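Long-range contacts in mandelate racemase/muconate lactonizing enzyme family protein (Azoarcus sp., PDB 2QDE), which belongs to the enolase superfamily, pairing an N-terminal capping domain with a TIM-barrel-like domain that holds a metal ion, here barium: residues A[133-137]-A[355-359]; A[161-165]-A[322-326]; A[13-17]-A[30-34]. All coordinates share one frame; numbering follows the deposited sequence.

Contact 1 (A[133-137]-A[355-359])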
ATOM      1  N   GLU A 133       9.796 -10.922  41.411  1.00 23.49           N
ATOM      2  CA  GLU A 133      10.845 -11.498  42.248  1.00 25.22           C
ATOM      3  C   GLU A 133      11.535 -12.720  41.662  1.00 24.57           C
ATOM      4  O   GLU A 133      12.703 -12.981  41.958  1.00 26.70           O
ATOM      5  CB  GLU A 133      10.273 -11.813  43.628  1.00 27.94           C
ATOM      6  CG  GLU A 133       9.729 -10.568  44.310  1.00 33.00           C
ATOM      7  CD  GLU A 133       8.935 -10.874  45.557  1.00 37.57           C
ATOM      8  OE1 GLU A 133       8.162 -11.867  45.551  1.00 38.29           O
ATOM      9  OE2 GLU A 133       9.071 -10.110  46.539  1.00 39.91           O
ATOM     10  N   ARG A 134      10.823 -13.469  40.833  1.00 22.28           N
ATOM     11  CA  ARG A 134      11.399 -14.645  40.205  1.00 22.12           C
ATOM     12  C   ARG A 134      10.880 -14.751  38.781  1.00 21.41           C
ATOM     13  O   ARG A 134       9.799 -14.255  38.460  1.00 19.47           O
ATOM     14  CB  ARG A 134      11.069 -15.905  41.006  1.00 22.88           C
ATOM     15  CG  ARG A 134       9.604 -16.234  41.103  1.00 25.22           C
ATOM     16  CD  ARG A 134       9.430 -17.470  41.958  1.00 26.08           C
ATOM     17  NE  ARG A 134       8.048 -17.933  41.986  1.00 28.66           N
ATOM     18  CZ  ARG A 134       7.644 -19.032  42.614  1.00 29.25           C
ATOM     19  NH1 ARG A 134       8.524 -19.785  43.273  1.00 28.96           N
ATOM     20  NH2 ARG A 134       6.370 -19.385  42.576  1.00 28.65           N
ATOM     21  N   ILE A 135      11.665 -15.407  37.938  1.00 19.25           N
ATOM     22  CA  ILE A 135      11.356 -15.540  36.524  1.00 18.97           C
ATOM     23  C   ILE A 135      11.028 -16.963  36.111  1.00 18.92           C
ATOM     24  O   ILE A 135      11.880 -17.853  36.199  1.00 19.59           O
ATOM     25  CB  ILE A 135      12.570 -15.063  35.692  1.00 19.45           C
ATOM     26  CG1 ILE A 135      13.032 -13.698  36.201  1.00 18.92           C
ATOM     27  CG2 ILE A 135      12.223 -15.034  34.209  1.00 19.17           C
ATOM     28  CD1 ILE A 135      14.440 -13.335  35.773  1.00 19.61           C
ATOM     29  N   PRO A 136       9.792 -17.202  35.648  1.00 18.74           N
ATOM     30  CA  PRO A 136       9.415 -18.552  35.221  1.00 18.73           C
ATOM     31  C   PRO A 136      10.187 -18.917  33.947  1.00 20.27           C
ATOM     32  O   PRO A 136      10.284 -18.112  33.012  1.00 18.50           O
ATOM     33  CB  PRO A 136       7.907 -18.433  34.994  1.00 18.68           C
ATOM     34  CG  PRO A 136       7.738 -16.994  34.583  1.00 18.28           C
ATOM     35  CD  PRO A 136       8.652 -16.274  35.544  1.00 18.20           C
ATOM     36  N   LEU A 137      10.727 -20.133  33.914  1.00 19.71           N
ATOM     37  CA  LEU A 137      11.520 -20.586  32.783  1.00 19.47           C
ATOM     38  C   LEU A 137      10.974 -21.780  32.013  1.00 20.33           C
ATOM     39  O   LEU A 137      10.176 -22.569  32.518  1.00 20.79           O
ATOM     40  CB  LEU A 137      12.932 -20.945  33.254  1.00 20.71           C
ATOM     41  CG  LEU A 137      13.785 -19.874  33.930  1.00 20.88           C
ATOM     42  CD1 LEU A 137      15.014 -20.539  34.567  1.00 21.62           C
ATOM     43  CD2 LEU A 137      14.200 -18.818  32.909  1.00 18.87           C
ATOM     44  N   GLY A 355      12.090 -24.660  38.355  1.00 24.44           N
ATOM     45  CA  GLY A 355      11.728 -24.107  37.061  1.00 23.63           C
ATOM     46  C   GLY A 355      11.648 -22.589  37.066  1.00 22.67           C
ATOM     47  O   GLY A 355      11.005 -21.993  36.200  1.00 22.36           O
ATOM     48  N   TYR A 356      12.308 -21.966  38.039  1.00 21.77           N
ATOM     49  CA  TYR A 356      12.328 -20.509  38.159  1.00 22.15           C
ATOM     50  C   TYR A 356      13.753 -19.981  38.301  1.00 22.42           C
ATOM     51  O   TYR A 356      14.628 -20.673  38.816  1.00 21.81           O
ATOM     52  CB  TYR A 356      11.535 -20.061  39.388  1.00 23.58           C
ATOM     53  CG  TYR A 356      10.032 -20.059  39.230  1.00 24.81           C
ATOM     54  CD1 TYR A 356       9.373 -18.973  38.652  1.00 25.27           C
ATOM     55  CD2 TYR A 356       9.263 -21.122  39.703  1.00 25.95           C
ATOM     56  CE1 TYR A 356       7.967 -18.941  38.556  1.00 26.90           C
ATOM     57  CE2 TYR A 356       7.865 -21.104  39.614  1.00 27.09           C
ATOM     58  CZ  TYR A 356       7.226 -20.009  39.039  1.00 27.37           C
ATOM     59  OH  TYR A 356       5.845 -19.991  38.951  1.00 29.23           O
ATOM     60  N   LEU A 357      13.971 -18.751  37.847  1.00 21.72           N
ATOM     61  CA  LEU A 357      15.267 -18.089  37.958  1.00 21.49           C
ATOM     62  C   LEU A 357      15.110 -16.879  38.875  1.00 21.29           C
ATOM     63  O   LEU A 357      14.200 -16.071  38.698  1.00 20.87           O
ATOM     64  CB  LEU A 357      15.769 -17.627  36.584  1.00 21.32           C
ATOM     65  CG  LEU A 357      16.844 -16.524  36.537  1.00 22.72           C
ATOM     66  CD1 LEU A 357      18.085 -16.944  37.322  1.00 23.29           C
ATOM     67  CD2 LEU A 357      17.215 -16.225  35.084  1.00 21.29           C
ATOM     68  N   TYR A 358      15.993 -16.769  39.862  1.00 21.98           N
ATOM     69  CA  TYR A 358      15.966 -15.656  40.805  1.00 22.61           C
ATOM     70  C   TYR A 358      17.221 -14.828  40.603  1.00 23.71           C
ATOM     71  O   TYR A 358      18.326 -15.367  40.600  1.00 25.40           O
ATOM     72  CB  TYR A 358      15.968 -16.155  42.251  1.00 22.46           C
ATOM     73  CG  TYR A 358      14.780 -16.987  42.646  1.00 23.83           C
ATOM     74  CD1 TYR A 358      13.736 -16.439  43.393  1.00 24.67           C
ATOM     75  CD2 TYR A 358      14.705 -18.337  42.293  1.00 23.82           C
ATOM     76  CE1 TYR A 358      12.642 -17.224  43.784  1.00 24.92           C
ATOM     77  CE2 TYR A 358      13.625 -19.121  42.671  1.00 24.87           C
ATOM     78  CZ  TYR A 358      12.598 -18.564  43.413  1.00 25.02           C
ATOM     79  OH  TYR A 358      11.530 -19.357  43.763  1.00 26.41           O
ATOM     80  N   PRO A 359      17.076 -13.506  40.449  1.00 23.22           N
ATOM     81  CA  PRO A 359      18.261 -12.668  40.255  1.00 23.11           C
ATOM     82  C   PRO A 359      19.026 -12.497  41.572  1.00 23.00           C
ATOM     83  O   PRO A 359      18.416 -12.375  42.634  1.00 21.05           O
ATOM     84  CB  PRO A 359      17.668 -11.353  39.773  1.00 23.83           C
ATOM     85  CG  PRO A 359      16.393 -11.277  40.557  1.00 23.16           C
ATOM     86  CD  PRO A 359      15.846 -12.691  40.428  1.00 23.59           C
TER
HETATM   87  O   HOH W   1       4.373 -18.088  41.133  1.00 40.55           O

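Contact 2 (A[161-165]-A[322-326])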
ATOM      1  N   PHE A 161       9.596 -26.643  35.056  1.00 23.83           N
ATOM      2  CA  PHE A 161       9.673 -25.751  33.911  1.00 23.71           C
ATOM      3  C   PHE A 161       8.327 -25.566  33.206  1.00 23.52           C
ATOM      4  O   PHE A 161       7.499 -26.474  33.168  1.00 23.05           O
ATOM      5  CB  PHE A 161      10.765 -26.226  32.968  1.00 22.60           C
ATOM      6  CG  PHE A 161      12.142 -26.072  33.553  1.00 23.20           C
ATOM      7  CD1 PHE A 161      12.684 -27.062  34.367  1.00 22.93           C
ATOM      8  CD2 PHE A 161      12.865 -24.894  33.350  1.00 22.59           C
ATOM      9  CE1 PHE A 161      13.932 -26.882  34.981  1.00 22.87           C
ATOM     10  CE2 PHE A 161      14.110 -24.701  33.956  1.00 22.85           C
ATOM     11  CZ  PHE A 161      14.645 -25.704  34.776  1.00 23.29           C
ATOM     12  N   HIS A 162       8.139 -24.370  32.653  1.00 24.17           N
ATOM     13  CA  HIS A 162       6.893 -23.944  32.020  1.00 22.38           C
ATOM     14  C   HIS A 162       6.653 -24.248  30.549  1.00 22.19           C
ATOM     15  O   HIS A 162       5.525 -24.147  30.073  1.00 21.44           O
ATOM     16  CB  HIS A 162       6.738 -22.454  32.300  1.00 23.22           C
ATOM     17  CG  HIS A 162       6.897 -22.122  33.749  1.00 24.54           C
ATOM     18  ND1 HIS A 162       5.826 -22.025  34.613  1.00 25.53           N
ATOM     19  CD2 HIS A 162       8.006 -21.959  34.507  1.00 24.46           C
ATOM     20  CE1 HIS A 162       6.270 -21.818  35.840  1.00 25.43           C
ATOM     21  NE2 HIS A 162       7.590 -21.776  35.804  1.00 25.50           N
ATOM     22  N   PHE A 163       7.703 -24.585  29.815  1.00 20.13           N
ATOM     23  CA  PHE A 163       7.526 -24.965  28.425  1.00 20.86           C
ATOM     24  C   PHE A 163       8.687 -25.827  27.987  1.00 19.84           C
ATOM     25  O   PHE A 163       9.685 -25.936  28.698  1.00 21.02           O
ATOM     26  CB  PHE A 163       7.341 -23.737  27.507  1.00 19.84           C
ATOM     27  CG  PHE A 163       8.536 -22.833  27.408  1.00 20.08           C
ATOM     28  CD1 PHE A 163       9.652 -23.202  26.664  1.00 20.38           C
ATOM     29  CD2 PHE A 163       8.513 -21.573  28.004  1.00 20.61           C
ATOM     30  CE1 PHE A 163      10.726 -22.323  26.508  1.00 22.05           C
ATOM     31  CE2 PHE A 163       9.576 -20.689  27.854  1.00 21.47           C
ATOM     32  CZ  PHE A 163      10.683 -21.063  27.105  1.00 21.68           C
ATOM     33  N   VAL A 164       8.543 -26.460  26.831  1.00 20.28           N
ATOM     34  CA  VAL A 164       9.580 -27.326  26.298  1.00 21.15           C
ATOM     35  C   VAL A 164       9.843 -26.962  24.842  1.00 21.98           C
ATOM     36  O   VAL A 164       8.937 -27.005  24.015  1.00 22.24           O
ATOM     37  CB  VAL A 164       9.147 -28.806  26.393  1.00 21.93           C
ATOM     38  CG1 VAL A 164      10.131 -29.689  25.648  1.00 22.75           C
ATOM     39  CG2 VAL A 164       9.056 -29.224  27.858  1.00 22.61           C
ATOM     40  N   LYS A 165      11.090 -26.620  24.536  1.00 20.53           N
ATOM     41  CA  LYS A 165      11.485 -26.237  23.187  1.00 21.69           C
ATOM     42  C   LYS A 165      12.408 -27.288  22.559  1.00 22.04           C
ATOM     43  O   LYS A 165      13.332 -27.763  23.217  1.00 21.25           O
ATOM     44  CB  LYS A 165      12.192 -24.879  23.243  1.00 20.70           C
ATOM     45  CG  LYS A 165      12.873 -24.454  21.954  1.00 22.51           C
ATOM     46  CD  LYS A 165      13.484 -23.068  22.114  1.00 21.97           C
ATOM     47  CE  LYS A 165      14.491 -22.773  21.032  1.00 22.67           C
ATOM     48  NZ  LYS A 165      15.014 -21.392  21.146  1.00 21.90           N
ATOM     49  N   PHE A 322       6.161 -12.711  30.396  1.00 17.97           N
ATOM     50  CA  PHE A 322       6.285 -14.008  29.736  1.00 18.47           C
ATOM     51  C   PHE A 322       7.341 -14.957  30.288  1.00 18.82           C
ATOM     52  O   PHE A 322       8.323 -14.521  30.876  1.00 18.33           O
ATOM     53  CB  PHE A 322       6.578 -13.757  28.259  1.00 18.03           C
ATOM     54  CG  PHE A 322       5.831 -12.581  27.697  1.00 17.61           C
ATOM     55  CD1 PHE A 322       4.463 -12.671  27.436  1.00 16.94           C
ATOM     56  CD2 PHE A 322       6.488 -11.370  27.465  1.00 17.01           C
ATOM     57  CE1 PHE A 322       3.757 -11.567  26.950  1.00 18.25           C
ATOM     58  CE2 PHE A 322       5.797 -10.260  26.980  1.00 18.85           C
ATOM     59  CZ  PHE A 322       4.425 -10.359  26.722  1.00 17.30           C
ATOM     60  N   PRO A 323       7.142 -16.277  30.100  1.00 19.41           N
ATOM     61  CA  PRO A 323       8.128 -17.245  30.592  1.00 19.46           C
ATOM     62  C   PRO A 323       9.398 -17.046  29.769  1.00 19.68           C
ATOM     63  O   PRO A 323       9.332 -16.695  28.591  1.00 18.85           O
ATOM     64  CB  PRO A 323       7.451 -18.594  30.354  1.00 19.65           C
ATOM     65  CG  PRO A 323       6.526 -18.318  29.178  1.00 22.58           C
ATOM     66  CD  PRO A 323       5.965 -16.962  29.533  1.00 19.64           C
ATOM     67  N   GLN A 324      10.549 -17.261  30.391  1.00 18.28           N
ATOM     68  CA  GLN A 324      11.812 -17.032  29.719  1.00 18.71           C
ATOM     69  C   GLN A 324      12.655 -18.273  29.425  1.00 20.02           C
ATOM     70  O   GLN A 324      12.249 -19.402  29.712  1.00 20.35           O
ATOM     71  CB  GLN A 324      12.605 -16.011  30.531  1.00 17.20           C
ATOM     72  CG  GLN A 324      11.830 -14.716  30.750  1.00 16.00           C
ATOM     73  CD  GLN A 324      11.578 -13.986  29.447  1.00 15.71           C
ATOM     74  OE1 GLN A 324      12.510 -13.712  28.702  1.00 17.55           O
ATOM     75  NE2 GLN A 324      10.320 -13.671  29.165  1.00 18.71           N
ATOM     76  N   GLU A 325      13.840 -18.051  28.868  1.00 20.65           N
ATOM     77  CA  GLU A 325      14.705 -19.158  28.491  1.00 23.19           C
ATOM     78  C   GLU A 325      16.190 -18.881  28.727  1.00 23.00           C
ATOM     79  O   GLU A 325      17.048 -19.383  28.001  1.00 24.44           O
ATOM     80  CB  GLU A 325      14.470 -19.468  27.015  1.00 25.45           C
ATOM     81  CG  GLU A 325      14.897 -20.842  26.591  1.00 30.92           C
ATOM     82  CD  GLU A 325      15.263 -20.890  25.127  1.00 35.68           C
ATOM     83  OE1 GLU A 325      16.286 -20.264  24.752  1.00 36.51           O
ATOM     84  OE2 GLU A 325      14.529 -21.544  24.350  1.00 37.72           O
ATOM     85  N   ASN A 326      16.492 -18.087  29.744  1.00 22.81           N
ATOM     86  CA  ASN A 326      17.870 -17.739  30.068  1.00 21.65           C
ATOM     87  C   ASN A 326      18.422 -18.760  31.073  1.00 20.22           C
ATOM     88  O   ASN A 326      18.404 -18.517  32.273  1.00 21.15           O
ATOM     89  CB  ASN A 326      17.888 -16.320  30.649  1.00 21.02           C
ATOM     90  CG  ASN A 326      19.269 -15.876  31.098  1.00 20.44           C
ATOM     91  OD1 ASN A 326      20.240 -15.951  30.348  1.00 19.62           O
ATOM     92  ND2 ASN A 326      19.352 -15.389  32.334  1.00 21.45           N
TER

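Contact 3 (A[13-17]-A[30-34])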
ATOM      1  N   ILE A  13      38.175 -17.679  27.183  1.00 19.26           N
ATOM      2  CA  ILE A  13      37.984 -18.929  27.904  1.00 20.42           C
ATOM      3  C   ILE A  13      37.261 -20.001  27.094  1.00 20.00           C
ATOM      4  O   ILE A  13      36.519 -19.712  26.147  1.00 19.24           O
ATOM      5  CB  ILE A  13      37.199 -18.722  29.232  1.00 21.66           C
ATOM      6  CG1 ILE A  13      35.849 -18.067  28.950  1.00 21.29           C
ATOM      7  CG2 ILE A  13      38.014 -17.868  30.201  1.00 20.20           C
ATOM      8  CD1 ILE A  13      34.894 -18.101  30.155  1.00 21.51           C
ATOM      9  N   SER A  14      37.505 -21.249  27.468  1.00 19.27           N
ATOM     10  CA  SER A  14      36.871 -22.385  26.819  1.00 20.38           C
ATOM     11  C   SER A  14      36.303 -23.247  27.942  1.00 20.95           C
ATOM     12  O   SER A  14      37.050 -23.790  28.751  1.00 19.40           O
ATOM     13  CB  SER A  14      37.892 -23.178  25.998  1.00 19.26           C
ATOM     14  OG  SER A  14      38.362 -22.425  24.891  1.00 19.96           O
ATOM     15  N   THR A  15      34.979 -23.364  27.990  1.00 21.22           N
ATOM     16  CA  THR A  15      34.320 -24.137  29.037  1.00 20.72           C
ATOM     17  C   THR A  15      33.764 -25.481  28.568  1.00 22.96           C
ATOM     18  O   THR A  15      32.921 -25.543  27.678  1.00 22.62           O
ATOM     19  CB  THR A  15      33.175 -23.325  29.662  1.00 20.51           C
ATOM     20  OG1 THR A  15      33.672 -22.049  30.066  1.00 21.26           O
ATOM     21  CG2 THR A  15      32.604 -24.045  30.874  1.00 20.81           C
ATOM     22  N   PRO A  16      34.244 -26.583  29.168  1.00 24.37           N
ATOM     23  CA  PRO A  16      33.775 -27.920  28.796  1.00 25.36           C
ATOM     24  C   PRO A  16      32.329 -28.140  29.250  1.00 27.12           C
ATOM     25  O   PRO A  16      31.903 -27.608  30.275  1.00 25.56           O
ATOM     26  CB  PRO A  16      34.739 -28.850  29.536  1.00 26.04           C
ATOM     27  CG  PRO A  16      35.972 -28.002  29.748  1.00 26.05           C
ATOM     28  CD  PRO A  16      35.386 -26.667  30.098  1.00 24.60           C
ATOM     29  N   MET A  17      31.589 -28.934  28.484  1.00 29.39           N
ATOM     30  CA  MET A  17      30.199 -29.249  28.795  1.00 31.13           C
ATOM     31  C   MET A  17      30.083 -30.539  29.612  1.00 32.84           C
ATOM     32  O   MET A  17      30.948 -31.424  29.521  1.00 32.66           O
ATOM     33  CB  MET A  17      29.409 -29.412  27.493  1.00 31.77           C
ATOM     34  CG  MET A  17      29.405 -28.177  26.611  1.00 32.87           C
ATOM     35  SD  MET A  17      28.130 -26.989  27.066  1.00 34.38           S
ATOM     36  CE  MET A  17      26.911 -27.339  25.839  1.00 34.11           C
ATOM     37  N   ARG A  30      33.046 -28.028  23.786  1.00 31.80           N
ATOM     38  CA  ARG A  30      33.407 -26.923  24.668  1.00 30.87           C
ATOM     39  C   ARG A  30      32.854 -25.587  24.171  1.00 30.28           C
ATOM     40  O   ARG A  30      32.692 -25.365  22.970  1.00 30.71           O
ATOM     41  CB  ARG A  30      34.932 -26.826  24.801  1.00 31.63           C
ATOM     42  CG  ARG A  30      35.637 -26.307  23.562  1.00 32.92           C
ATOM     43  CD  ARG A  30      37.140 -26.158  23.799  1.00 33.80           C
ATOM     44  NE  ARG A  30      37.770 -25.308  22.786  1.00 32.23           N
ATOM     45  CZ  ARG A  30      39.065 -25.006  22.762  1.00 32.75           C
ATOM     46  NH1 ARG A  30      39.880 -25.487  23.696  1.00 32.31           N
ATOM     47  NH2 ARG A  30      39.548 -24.218  21.808  1.00 32.47           N
ATOM     48  N   ILE A  31      32.570 -24.699  25.113  1.00 28.19           N
ATOM     49  CA  ILE A  31      32.037 -23.380  24.807  1.00 25.54           C
ATOM     50  C   ILE A  31      33.168 -22.354  24.760  1.00 24.97           C
ATOM     51  O   ILE A  31      33.810 -22.093  25.782  1.00 23.72           O
ATOM     52  CB  ILE A  31      31.030 -22.942  25.888  1.00 25.46           C
ATOM     53  CG1 ILE A  31      29.850 -23.913  25.933  1.00 27.38           C
ATOM     54  CG2 ILE A  31      30.573 -21.524  25.622  1.00 27.17           C
ATOM     55  CD1 ILE A  31      29.128 -24.082  24.602  1.00 28.66           C
ATOM     56  N   ASP A  32      33.413 -21.776  23.584  1.00 22.30           N
ATOM     57  CA  ASP A  32      34.461 -20.770  23.440  1.00 21.43           C
ATOM     58  C   ASP A  32      33.866 -19.368  23.565  1.00 22.35           C
ATOM     59  O   ASP A  32      33.017 -18.959  22.762  1.00 21.87           O
ATOM     60  CB  ASP A  32      35.179 -20.908  22.096  1.00 22.34           C
ATOM     61  CG  ASP A  32      35.921 -22.233  21.958  1.00 23.54           C
ATOM     62  OD1 ASP A  32      36.478 -22.719  22.970  1.00 23.12           O
ATOM     63  OD2 ASP A  32      35.957 -22.783  20.838  1.00 25.57           O
ATOM     64  N   GLY A  33      34.318 -18.634  24.573  1.00 21.11           N
ATOM     65  CA  GLY A  33      33.799 -17.301  24.786  1.00 19.75           C
ATOM     66  C   GLY A  33      34.840 -16.332  25.289  1.00 20.90           C
ATOM     67  O   GLY A  33      36.039 -16.577  25.184  1.00 20.69           O
ATOM     68  N   VAL A  34      34.383 -15.228  25.861  1.00 19.14           N
ATOM     69  CA  VAL A  34      35.289 -14.219  26.357  1.00 19.21           C
ATOM     70  C   VAL A  34      34.761 -13.570  27.630  1.00 19.44           C
ATOM     71  O   VAL A  34      33.552 -13.431  27.804  1.00 17.98           O
ATOM     72  CB  VAL A  34      35.506 -13.146  25.256  1.00 21.89           C
ATOM     73  CG1 VAL A  34      35.466 -11.756  25.839  1.00 22.92           C
ATOM     74  CG2 VAL A  34      36.824 -13.395  24.550  1.00 20.84           C
TER
HETATM   75  O   HOH W   2      33.270 -20.217  27.805  1.00 19.30           O
HETATM   76  O   HOH W   3      32.828 -29.690  25.791  1.00 30.62           O

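Contact 1 (A[133-137]-A[355-359])
I135 and L357 face each other as an antiparallel hydrogen-bonded pair, and P136 with Y356 forms the next, non-hydrogen-bonded pair. This joins strand 135-140, the first strand of the barrel-like sheet of the enolase-type C-terminal domain, to the late strand 356-358. I135 N donates to L357 O at 2.7 Å, the return bond runs from L357 N to I135 O, and L137 N reaches G355 O at 3.0 Å, so backbone pairing persists one residue beyond P136, whose nitrogen carries no hydrogen. On the face bearing P136 and Y356, the extended side chain of R134 reaches over to the tyrosines. Its guanidinium lies flat on the ring of Y356, with planes 9° apart and CZ 3.8 Å from the ring centroid, which defines a cation-pi stack; CD adds a CH-pi contact over the same ring. CG of R134 sits between the backbone N and the carbonyl carbon (chi1 63°), a torsion that swings CG and the chain beyond it over Y356, while CB, fixed by the backbone, rests on the ring of Y358, offset toward its rim. P136 meets the Y356 ring from another direction, with its CB 3.6 Å from CE1. On the other face, I135 and L357 run side by side, and CD1 of L137 packs 3.6 Å from CB of L357; A310 and L313 of helix 303-315 cover this apolar side. R351 makes a further cation-pi contact with Y358. The rotation of the R134 guanidinium is fixed at its edge as well as its face: NH1 donates to Y358 OH at 3.1 Å, only 2° out of the guanidinium plane, while NH2 donates to a water that also hydrogen-bonds Y356 OH.

Contact 2 (A[161-165]-A[322-326])
NZ of K165 is gripped by three carboxylates: it hydrogen-bonds D195 OD2 and forms a salt bridge with E221 OE1, both residues being ligands of the barium ion, and across this contact it makes a salt bridge to E325 OE2 at 3.2 Å, weak as a hydrogen bond. With CG anti to the backbone N (chi1 170°) and every later torsion extended, the lysine chain carries NZ out to these carboxylates, meeting the E325 side chain at about a right angle. The ring of F163 presents an edge to P323, whose CB lies in the ring plane and 3.9 Å from CE2, while CB of E325 approaches CZ at 4.1 Å. Q324 O comes obliquely to the same end of the ring, 3.5 Å from CZ. The NE2 of Q324 donates to F322 O at 2.8 Å; V294 and C296 hold its amide further. The contact thus joins strand 164-167 of the barrel to the loop between helices 303-315 and 328-332. Through NZ, the loop residue E325 is linked, if weakly, to two metal ligands, and with its side chain about 5 Å from the barium ion K165 belongs to the metal's second shell.

Contact 3 (A[13-17]-A[30-34])
S14 and R30 meet with the hydroxyl over a flat group: OG of S14 stands 3.4 Å above the centre of one guanidinium face, with R30 CZ its nearest atom of that group. The same hydroxyl donates to D32 OD1 at 2.7 Å, arriving on the anti side of the carboxylate and 29° out of its plane. R30 NE forms a salt bridge to that oxygen at 2.9 Å, so OD1 is shared between serine and arginine. T379 is a second hydrogen-bond partner of the S14 hydroxyl. On the opposite face of the sheet, I31 meets M17: the methionine chain, bent at chi2 and chi3, brings SD to 3.7 Å from I31 CG1, and the two side chains pass at a slant. Between the two faces run the paired backbones. I31 N donates to T15 O at 2.7 Å with an N-H...O angle of 173°, and G33 N reaches I13 O at 2.9 Å. One water donates to I31 O, beside the bond from T15 N, and also bonds T15 OG1; another accepts from M17 N and R30 N, past the last paired residues. T15-I31 and I13-G33 are hydrogen-bonded pairs, S14-D32 is the non-hydrogen-bonded pair between them, and the axes of segments 13-15 and 31-34 run at 147°: this is the antiparallel pairing of strands 5-15 and 31-40 in the N-terminal domain sheet of an enolase-superfamily protein.

Along the chain contact 3 closes first, within the N-terminal domain; contact 1 then opens, and contact 2 is nested inside the long loop that it closes. Contacts 1 and 2 have centres 10 Å apart and reach the same sheet, where strands 135-140 and 164-167 are neighbours. They touch directly: L137 O lies 2.7 Å from H162 N and P136 O 2.8 Å from Q324 N, both probable hydrogen bonds. Contact 3 lies in the separate four-stranded sheet, its centre about 25 Å from that of contact 1 and 24 Å from that of contact 2. Contacts 1 and 2 therefore tie the first two barrel strands to segments that follow helix 303-315, contact 2 beside the metal site, while contact 3 pairs strands of the other domain.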